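Local coordinates for Lin0431 protein (Listeria innocua, PDB 3LD7), which is of unknown function, this fragment of a longer protein belonging to the NusG domain II family, at residues Asp6-Ile11 / Val86-Thr91; Ile22-His27 / Glu50-Lys55; Gly39-Leu44 / Leu80-Phe85. All coordinates share one frame; numbering follows the deposited sequence.

Contact 1: residues Asp6-Ile11 / Val86-Thr91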
loop_
_atom_site.group_PDB
_atom_site.type_symbol
_atom_site.label_atom_id
_atom_site.label_comp_id
_atom_site.label_asym_id
_atom_site.label_seq_id
_atom_site.Cartn_x
_atom_site.Cartn_y
_atom_site.Cartn_z
ATOM N N ASP A 6 6.776 9.741 -15.613
ATOM C CA ASP A 6 6.831 8.309 -15.370
ATOM C C ASP A 6 5.409 7.736 -15.261
ATOM O O ASP A 6 4.461 8.450 -14.926
ATOM C CB ASP A 6 7.628 8.053 -14.080
ATOM C CG ASP A 6 8.135 6.622 -13.962
ATOM O OD1 ASP A 6 7.999 5.847 -14.937
ATOM O OD2 ASP A 6 8.680 6.277 -12.884
ATOM N N GLU A 7 5.263 6.459 -15.586
ATOM C CA GLU A 7 4.009 5.738 -15.366
ATOM C C GLU A 7 4.286 4.629 -14.374
ATOM O O GLU A 7 5.177 3.810 -14.604
ATOM C CB GLU A 7 3.514 5.116 -16.662
ATOM C CG GLU A 7 3.031 6.117 -17.692
ATOM C CD GLU A 7 2.576 5.439 -18.974
ATOM O OE1 GLU A 7 3.347 4.619 -19.523
ATOM O OE2 GLU A 7 1.448 5.727 -19.431
ATOM N N VAL A 8 3.526 4.585 -13.284
ATOM C CA VAL A 8 3.821 3.640 -12.206
ATOM C C VAL A 8 2.628 2.806 -11.762
ATOM O O VAL A 8 1.463 3.200 -11.939
ATOM C CB VAL A 8 4.444 4.347 -10.974
ATOM C CG1 VAL A 8 5.761 5.002 -11.379
ATOM C CG2 VAL A 8 3.481 5.378 -10.386
ATOM N N VAL A 9 2.940 1.653 -11.173
ATOM C CA VAL A 9 1.934 0.730 -10.669
ATOM C C VAL A 9 2.318 0.379 -9.247
ATOM O O VAL A 9 3.496 0.157 -8.965
ATOM C CB VAL A 9 1.885 -0.576 -11.496
ATOM C CG1 VAL A 9 0.815 -1.488 -10.981
ATOM C CG2 VAL A 9 1.617 -0.280 -12.952
ATOM N N ALA A 10 1.336 0.344 -8.351
ATOM C CA ALA A 10 1.580 -0.078 -6.989
ATOM C C ALA A 10 1.208 -1.546 -6.850
ATOM O O ALA A 10 0.084 -1.949 -7.168
ATOM C CB ALA A 10 0.768 0.760 -6.031
ATOM N N ILE A 11 2.154 -2.347 -6.365
ATOM C CA ILE A 11 1.935 -3.767 -6.147
ATOM C C ILE A 11 1.777 -3.970 -4.649
ATOM O O ILE A 11 2.684 -3.671 -3.864
ATOM C CB ILE A 11 3.112 -4.626 -6.693
ATOM C CG1 ILE A 11 3.501 -4.189 -8.111
ATOM C CG2 ILE A 11 2.782 -6.135 -6.595
ATOM C CD1 ILE A 11 2.484 -4.477 -9.113
ATOM N N VAL A 86 4.080 -2.881 0.008
ATOM C CA VAL A 86 3.691 -2.136 -1.176
ATOM C C VAL A 86 4.961 -1.740 -1.910
ATOM O O VAL A 86 5.895 -1.205 -1.307
ATOM C CB VAL A 86 2.947 -0.835 -0.801
ATOM C CG1 VAL A 86 2.605 -0.033 -2.073
ATOM C CG2 VAL A 86 1.700 -1.136 0.024
ATOM N N GLU A 87 5.016 -2.028 -3.207
ATOM C CA GLU A 87 6.138 -1.621 -4.034
ATOM C C GLU A 87 5.584 -0.834 -5.206
ATOM O O GLU A 87 4.658 -1.297 -5.873
ATOM C CB GLU A 87 6.863 -2.860 -4.564
ATOM C CG GLU A 87 7.950 -2.540 -5.508
ATOM C CD GLU A 87 8.753 -3.758 -5.917
ATOM O OE1 GLU A 87 8.319 -4.911 -5.662
ATOM O OE2 GLU A 87 9.826 -3.555 -6.505
ATOM N N ILE A 88 6.150 0.335 -5.477
ATOM C CA ILE A 88 5.784 1.095 -6.663
ATOM C C ILE A 88 6.828 0.886 -7.743
ATOM O O ILE A 88 8.037 1.095 -7.514
ATOM C CB ILE A 88 5.610 2.581 -6.360
ATOM C CG1 ILE A 88 4.512 2.745 -5.294
ATOM C CG2 ILE A 88 5.277 3.378 -7.651
ATOM C CD1 ILE A 88 4.158 4.191 -5.013
ATOM N N LYS A 89 6.360 0.438 -8.909
ATOM C CA LYS A 89 7.246 0.091 -10.022
ATOM C C LYS A 89 6.924 0.935 -11.246
ATOM O O LYS A 89 5.764 1.212 -11.531
ATOM C CB LYS A 89 7.089 -1.388 -10.403
ATOM C CG LYS A 89 7.436 -2.395 -9.309
ATOM C CD LYS A 89 7.387 -3.822 -9.869
ATOM C CE LYS A 89 7.890 -4.833 -8.855
ATOM N NZ LYS A 89 8.025 -6.208 -9.423
ATOM N N SER A 90 7.949 1.329 -11.980
ATOM C CA SER A 90 7.737 1.982 -13.257
ATOM C C SER A 90 7.310 0.914 -14.259
ATOM O O SER A 90 7.763 -0.221 -14.184
ATOM C CB SER A 90 9.030 2.648 -13.721
ATOM O OG SER A 90 8.862 3.239 -14.999
ATOM N N THR A 91 6.429 1.256 -15.192
ATOM C CA THR A 91 6.096 0.315 -16.259
ATOM C C THR A 91 6.905 0.639 -17.514
ATOM O O THR A 91 6.779 0.004 -18.568
ATOM C CB THR A 91 4.601 0.317 -16.582
ATOM O OG1 THR A 91 4.191 1.638 -16.955
ATOM C CG2 THR A 91 3.802 -0.137 -15.377
#
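Val-9 and Lys-89 exchange both of their backbone hydrogen bonds, Ile-11 and Glu-87 do the same, and the first and last strands of the chain thereby pair as antiparallel neighbours whose short axes run at 160°. In the first pair Lys-89 N lies 2.9 Å from Val-9 O, with an N-H...O angle of 171°. The pairing continues at Thr-91, whose N donates to Glu-7 O over 2.9 Å.

The side chain of Thr-91 can be followed outward from there. Its CB sits 4.1 Å from Glu-7 O. OG1, which the first torsion (chi1 58°) sets between the backbone N and the carbonyl carbon, comes within 3.3 Å of the same Glu-7 O and forms a weak second hydrogen bond. The other branch, CG2, meets Val-9 CG2 at 3.3 Å, tighter than usual carbon contact, the two side chains crossing at about a right angle.

One residue back, Ser-90 OG donates over 2.7 Å to Asp-6 OD1, which accepts with its syn lone pair. On the face of Val-8, Ala-10, Ile-88 and Ser-90 the first three are buried, whereas Ser-90, near the chain end, is exposed. Val-8 CB packs on Ile-88 CG2 at 3.6 Å, and Ile-52 of strand 51-57 lies against both Ala-10 and Ile-88. Val-9, Ile-11, Glu-87 and Lys-89 form the other, more exposed face.

Backbone bonding thus fixes the register, apolar side chains on one face join the interior, and the Asp-6 to Ser-90 bond extends the pairing of the chain ends on a surface open to solvent.

Contact 2: residues Ile22-His27 / Glu50-Lys55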
loop_
_atom_site.group_PDB
_atom_site.type_symbol
_atom_site.label_atom_id
_atom_site.label_comp_id
_atom_site.label_asym_id
_atom_site.label_seq_id
_atom_site.Cartn_x
_atom_site.Cartn_y
_atom_site.Cartn_z
ATOM N N ILE A 22 -2.146 -1.904 -8.855
ATOM C CA ILE A 22 -2.939 -0.711 -9.085
ATOM C C ILE A 22 -2.149 0.341 -9.845
ATOM O O ILE A 22 -1.240 0.976 -9.303
ATOM C CB ILE A 22 -3.436 -0.065 -7.762
ATOM C CG1 ILE A 22 -4.237 -1.060 -6.910
ATOM C CG2 ILE A 22 -4.272 1.178 -8.106
ATOM C CD1 ILE A 22 -4.709 -0.455 -5.571
ATOM N N PRO A 23 -2.475 0.533 -11.118
ATOM C CA PRO A 23 -1.818 1.592 -11.893
ATOM C C PRO A 23 -2.223 2.942 -11.315
ATOM O O PRO A 23 -3.424 3.213 -11.199
ATOM C CB PRO A 23 -2.395 1.402 -13.306
ATOM C CG PRO A 23 -2.798 -0.012 -13.342
ATOM C CD PRO A 23 -3.292 -0.343 -11.962
ATOM N N LEU A 24 -1.243 3.756 -10.920
ATOM C CA LEU A 24 -1.531 4.978 -10.186
ATOM C C LEU A 24 -1.625 6.141 -11.133
ATOM O O LEU A 24 -2.313 7.110 -10.844
ATOM C CB LEU A 24 -0.440 5.295 -9.158
ATOM C CG LEU A 24 -0.338 4.303 -8.002
ATOM C CD1 LEU A 24 0.858 4.646 -7.133
ATOM C CD2 LEU A 24 -1.633 4.256 -7.201
ATOM N N THR A 25 -0.928 6.044 -12.258
ATOM C CA THR A 25 -0.826 7.187 -13.137
ATOM C C THR A 25 -2.143 7.393 -13.898
ATOM O O THR A 25 -2.581 6.535 -14.670
ATOM C CB THR A 25 0.382 7.047 -14.074
ATOM O OG1 THR A 25 1.552 6.724 -13.289
ATOM C CG2 THR A 25 0.603 8.342 -14.822
ATOM N N GLY A 26 -2.771 8.540 -13.661
ATOM C CA GLY A 26 -4.086 8.826 -14.196
ATOM C C GLY A 26 -5.219 8.455 -13.258
ATOM O O GLY A 26 -6.395 8.712 -13.550
ATOM N N HIS A 27 -4.890 7.850 -12.122
ATOM C CA HIS A 27 -5.932 7.541 -11.157
ATOM C C HIS A 27 -6.456 8.793 -10.461
ATOM O O HIS A 27 -5.683 9.647 -10.027
ATOM C CB HIS A 27 -5.469 6.512 -10.122
ATOM C CG HIS A 27 -6.497 6.249 -9.074
ATOM N ND1 HIS A 27 -7.586 5.423 -9.267
ATOM C CD2 HIS A 27 -6.658 6.805 -7.855
ATOM C CE1 HIS A 27 -8.338 5.436 -8.178
ATOM N NE2 HIS A 27 -7.788 6.262 -7.305
ATOM N N GLU A 50 -2.888 9.854 -7.338
ATOM C CA GLU A 50 -1.776 9.002 -7.775
ATOM C C GLU A 50 -0.895 8.544 -6.629
ATOM O O GLU A 50 0.245 8.151 -6.851
ATOM C CB GLU A 50 -0.951 9.709 -8.855
ATOM C CG GLU A 50 -1.857 10.214 -9.963
ATOM C CD GLU A 50 -1.141 10.611 -11.243
ATOM O OE1 GLU A 50 0.113 10.751 -11.241
ATOM O OE2 GLU A 50 -1.863 10.804 -12.258
ATOM N N ARG A 51 -1.406 8.631 -5.402
ATOM C CA ARG A 51 -0.615 8.272 -4.212
ATOM C C ARG A 51 -1.272 7.139 -3.441
ATOM O O ARG A 51 -2.511 6.948 -3.490
ATOM C CB ARG A 51 -0.501 9.472 -3.249
ATOM C CG ARG A 51 -0.010 10.769 -3.806
ATOM C CD ARG A 51 -0.015 11.834 -2.686
ATOM N NE ARG A 51 -1.376 12.104 -2.202
ATOM C CZ ARG A 51 -1.664 12.811 -1.111
ATOM N NH1 ARG A 51 -0.690 13.325 -0.375
ATOM N NH2 ARG A 51 -2.934 13.002 -0.755
ATOM N N ILE A 52 -0.465 6.394 -2.700
ATOM C CA ILE A 52 -0.986 5.310 -1.884
ATOM C C ILE A 52 -0.373 5.362 -0.487
ATOM O O ILE A 52 0.777 5.787 -0.323
ATOM C CB ILE A 52 -0.718 3.941 -2.559
ATOM C CG1 ILE A 52 -1.406 2.802 -1.799
ATOM C CG2 ILE A 52 0.784 3.710 -2.774
ATOM C CD1 ILE A 52 -1.347 1.465 -2.548
ATOM N N ARG A 53 -1.138 4.948 0.517
ATOM C CA ARG A 53 -0.600 4.812 1.870
ATOM C C ARG A 53 -1.342 3.740 2.624
ATOM O O ARG A 53 -2.432 3.313 2.215
ATOM C CB ARG A 53 -0.739 6.114 2.671
ATOM C CG ARG A 53 -2.178 6.479 3.050
ATOM C CD ARG A 53 -2.241 7.706 3.947
ATOM N NE ARG A 53 -3.611 8.154 4.134
ATOM C CZ ARG A 53 -3.947 9.277 4.757
ATOM N NH1 ARG A 53 -3.008 10.049 5.316
ATOM N NH2 ARG A 53 -5.221 9.627 4.822
ATOM N N ILE A 54 -0.758 3.324 3.746
ATOM C CA ILE A 54 -1.544 2.649 4.768
ATOM C C ILE A 54 -2.167 3.748 5.610
ATOM O O ILE A 54 -1.466 4.498 6.301
ATOM C CB ILE A 54 -0.737 1.721 5.658
ATOM C CG1 ILE A 54 0.034 0.672 4.839
ATOM C CG2 ILE A 54 -1.674 1.059 6.691
ATOM C CD1 ILE A 54 1.075 -0.089 5.698
ATOM N N LYS A 55 -3.489 3.887 5.518
ATOM C CA LYS A 55 -4.171 4.941 6.250
ATOM C C LYS A 55 -4.172 4.659 7.745
ATOM O O LYS A 55 -3.940 5.566 8.572
ATOM C CB LYS A 55 -5.613 5.100 5.745
ATOM C CG LYS A 55 -6.394 6.175 6.496
ATOM C CD LYS A 55 -7.758 6.418 5.883
ATOM C CE LYS A 55 -8.481 7.555 6.623
ATOM N NZ LYS A 55 -9.778 7.903 6.005
HETATM O O HOH W 1 1.850 8.551 -11.306
HETATM O O HOH W 2 -4.462 11.517 -11.677
#
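Glu-50 reaches across to the turn that follows strand 17-23, its side chain running past Leu-24 O to the backbone of Gly-26. CG stands anti to its own carbonyl carbon (chi1 -51°) and touches Leu-24 O at 3.3 Å. Beyond it the chain is extended, and OE2 accepts a hydrogen bond from Gly-26 N at 2.8 Å. The bond is fairly straight at the hydrogen, 163°, but the N-H comes from above the carboxylate plane, 60° out of it. Water also bridges both oxygens to the turn: one molecule joins OE1 to Thr-25 OG1, another joins OE2 to His-27 O. Thr-25 OG1 has a further partner in Val-8 N, which ties the turn to the neighbouring strand.

The turn is a type II beta turn from Leu-24 to His-27, closed by His-27 N on Leu-24 O at 3.0 Å, with Gly-26 at its third position and a positive phi. The backbone of Glu-50 also takes part, its O lying 3.6 Å from Leu-24 CD1. Two residues on, Ile-52 points toward the turn, and its CG2 meets Leu-24 CD1 loosely at 4.5 Å. Ile-52 is buried between the two antiparallel sheets, where Ile-12 and Val-47 pack on it from strands 8-14 and 42-48.

Contact 3: residues Gly39-Leu44 / Leu80-Phe85; sequences GAQYNL and LPHKVF
ND1 of His-82 has two polar groups near its ring plane: Tyr-42 O, 3.3 Å from ND1, and the side-chain amide of Asn-43, whose CG is 3.6 Å from that nitrogen. The amide stands steeply to the imidazole, the two planes 78° apart. His-82 CG lies anti to its own carbonyl carbon (chi1 -65°), on the side of strand 42-48.

One face of the imidazole is taken by Gln-41. Its CB sits over the centre of the ring, 3.6 Å from the centroid and only 13° off the normal, a CH-pi contact. From there the chain runs out beyond the rim on the NE2 and CD2 side: Gln-41 CG lies 3.7 Å from His-82 NE2, and the terminal NE2 of Gln-41 is 3.7 Å from His-82 CD2. Next to the ring, Val-84 CG2 packs against Asn-43 CG at 4.1 Å, the two side chains sliding past each other in opposite directions.

His-82 occupies the third position of a type I beta turn from Leu-80 to Lys-83, which joins strands 76-79 and 84-90 and passes into a G1 bulge, where Lys-83 and Val-84 both face Cys-79. The histidine therefore reaches from this hairpin of the four-stranded sheet to the start of strand 42-48, the middle strand of the three-stranded sheet, with Asn-58 also against it and Ile-35 of strand 30-36 against Val-84.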
loop_
_atom_site.group_PDB
_atom_site.type_symbol
_atom_site.label_atom_id
_atom_site.label_comp_id
_atom_site.label_asym_id
_atom_site.label_seq_id
_atom_site.Cartn_x
_atom_site.Cartn_y
_atom_site.Cartn_z
ATOM N N GLY A 39 -6.113 -13.408 12.814
ATOM C CA GLY A 39 -6.593 -12.846 14.051
ATOM C C GLY A 39 -7.366 -11.583 13.753
ATOM O O GLY A 39 -8.310 -11.585 12.959
ATOM N N ALA A 40 -6.966 -10.501 14.394
ATOM C CA ALA A 40 -7.625 -9.217 14.224
ATOM C C ALA A 40 -6.736 -8.242 13.451
ATOM O O ALA A 40 -7.043 -7.054 13.364
ATOM C CB ALA A 40 -7.977 -8.627 15.583
ATOM N N GLN A 41 -5.632 -8.740 12.889
ATOM C CA GLN A 41 -4.741 -7.877 12.138
ATOM C C GLN A 41 -5.431 -7.285 10.913
ATOM O O GLN A 41 -6.109 -8.000 10.153
ATOM C CB GLN A 41 -3.503 -8.649 11.679
ATOM C CG GLN A 41 -2.758 -9.341 12.819
ATOM C CD GLN A 41 -1.971 -10.542 12.328
ATOM O OE1 GLN A 41 -1.873 -11.549 13.005
ATOM N NE2 GLN A 41 -1.392 -10.420 11.136
ATOM N N TYR A 42 -5.278 -5.982 10.722
ATOM C CA TYR A 42 -5.748 -5.371 9.495
ATOM C C TYR A 42 -4.847 -4.233 9.059
ATOM O O TYR A 42 -4.101 -3.672 9.861
ATOM C CB TYR A 42 -7.196 -4.847 9.647
ATOM C CG TYR A 42 -7.282 -3.557 10.439
ATOM C CD1 TYR A 42 -7.311 -3.583 11.821
ATOM C CD2 TYR A 42 -7.331 -2.324 9.803
ATOM C CE1 TYR A 42 -7.360 -2.424 12.564
ATOM C CE2 TYR A 42 -7.388 -1.149 10.532
ATOM C CZ TYR A 42 -7.410 -1.209 11.923
ATOM O OH TYR A 42 -7.469 -0.057 12.680
ATOM N N ASN A 43 -4.944 -3.886 7.780
ATOM C CA ASN A 43 -4.347 -2.663 7.241
ATOM C C ASN A 43 -5.346 -2.046 6.309
ATOM O O ASN A 43 -5.783 -2.689 5.334
ATOM C CB ASN A 43 -3.034 -2.922 6.458
ATOM C CG ASN A 43 -1.919 -3.481 7.344
ATOM O OD1 ASN A 43 -1.008 -2.757 7.820
ATOM N ND2 ASN A 43 -1.965 -4.741 7.547
ATOM N N LEU A 44 -5.699 -0.801 6.598
ATOM C CA LEU A 44 -6.603 -0.039 5.743
ATOM C C LEU A 44 -5.765 0.720 4.735
ATOM O O LEU A 44 -5.020 1.639 5.094
ATOM C CB LEU A 44 -7.430 0.914 6.583
ATOM C CG LEU A 44 -8.470 1.757 5.847
ATOM C CD1 LEU A 44 -9.424 0.899 5.019
ATOM C CD2 LEU A 44 -9.214 2.574 6.866
ATOM N N LEU A 80 5.712 -4.984 8.562
ATOM C CA LEU A 80 6.332 -6.304 8.764
ATOM C C LEU A 80 5.487 -7.286 9.608
ATOM O O LEU A 80 5.284 -8.426 9.214
ATOM C CB LEU A 80 7.765 -6.167 9.305
ATOM C CG LEU A 80 8.767 -6.944 8.478
ATOM C CD1 LEU A 80 10.154 -6.667 8.955
ATOM C CD2 LEU A 80 8.464 -8.437 8.528
ATOM N N PRO A 81 4.951 -6.830 10.740
ATOM C CA PRO A 81 4.147 -7.757 11.559
ATOM C C PRO A 81 2.958 -8.348 10.821
ATOM O O PRO A 81 2.560 -9.486 11.113
ATOM C CB PRO A 81 3.676 -6.879 12.735
ATOM C CG PRO A 81 4.775 -5.830 12.842
ATOM C CD PRO A 81 5.142 -5.532 11.398
ATOM N N HIS A 82 2.382 -7.589 9.890
ATOM C CA HIS A 82 1.241 -8.106 9.124
ATOM C C HIS A 82 1.653 -8.662 7.774
ATOM O O HIS A 82 0.793 -9.080 6.978
ATOM C CB HIS A 82 0.205 -6.999 8.934
ATOM C CG HIS A 82 -0.414 -6.536 10.221
ATOM N ND1 HIS A 82 -1.381 -5.554 10.274
ATOM C CD2 HIS A 82 -0.199 -6.915 11.510
ATOM C CE1 HIS A 82 -1.749 -5.361 11.531
ATOM N NE2 HIS A 82 -1.030 -6.159 12.305
ATOM N N LYS A 83 2.949 -8.618 7.479
ATOM C CA LYS A 83 3.499 -9.168 6.222
ATOM C C LYS A 83 2.960 -8.458 4.986
ATOM O O LYS A 83 2.832 -9.053 3.895
ATOM C CB LYS A 83 3.287 -10.686 6.132
ATOM C CG LYS A 83 3.798 -11.431 7.387
ATOM C CD LYS A 83 3.716 -12.934 7.208
ATOM C CE LYS A 83 4.148 -13.646 8.478
ATOM N NZ LYS A 83 4.144 -15.119 8.347
ATOM N N VAL A 84 2.667 -7.178 5.145
ATOM C CA VAL A 84 2.118 -6.399 4.043
ATOM C C VAL A 84 3.216 -5.580 3.418
ATOM O O VAL A 84 4.023 -4.956 4.124
ATOM C CB VAL A 84 0.946 -5.496 4.517
ATOM C CG1 VAL A 84 0.575 -4.475 3.426
ATOM C CG2 VAL A 84 -0.274 -6.374 4.865
ATOM N N PHE A 85 3.276 -5.599 2.089
ATOM C CA PHE A 85 4.308 -4.853 1.388
ATOM C C PHE A 85 3.677 -4.127 0.207
ATOM O O PHE A 85 2.852 -4.707 -0.518
ATOM C CB PHE A 85 5.361 -5.840 0.890
ATOM C CG PHE A 85 6.550 -5.212 0.220
ATOM C CD1 PHE A 85 7.383 -4.332 0.904
ATOM C CD2 PHE A 85 6.876 -5.556 -1.081
ATOM C CE1 PHE A 85 8.528 -3.799 0.279
ATOM C CE2 PHE A 85 7.991 -5.031 -1.705
ATOM C CZ PHE A 85 8.808 -4.140 -1.037
#

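Overall arrangement
The three contacts tie together a small all-beta domain of a four-stranded and a three-stranded antiparallel sheet. Contact 1 lies within the first, joining the opening strand 8-14 to the closing strand 84-90. Contacts 2 and 3 run between the sheets, and their segments alternate along the chain: 22-27, 39-44, 50-55, 80-85, all between the segments of contact 1. Contact 2 lies close to contact 1 (centres about 9 Å apart), Ala-10 O probably accepting a hydrogen bond from Ile-22 N. Centre to centre, contact 3 is about 21 Å from contact 1 and about 19 Å from contact 2, across the chain's centre. The sheets are thus joined at both ends, contacts 1 and 3 sharing strand 84-90.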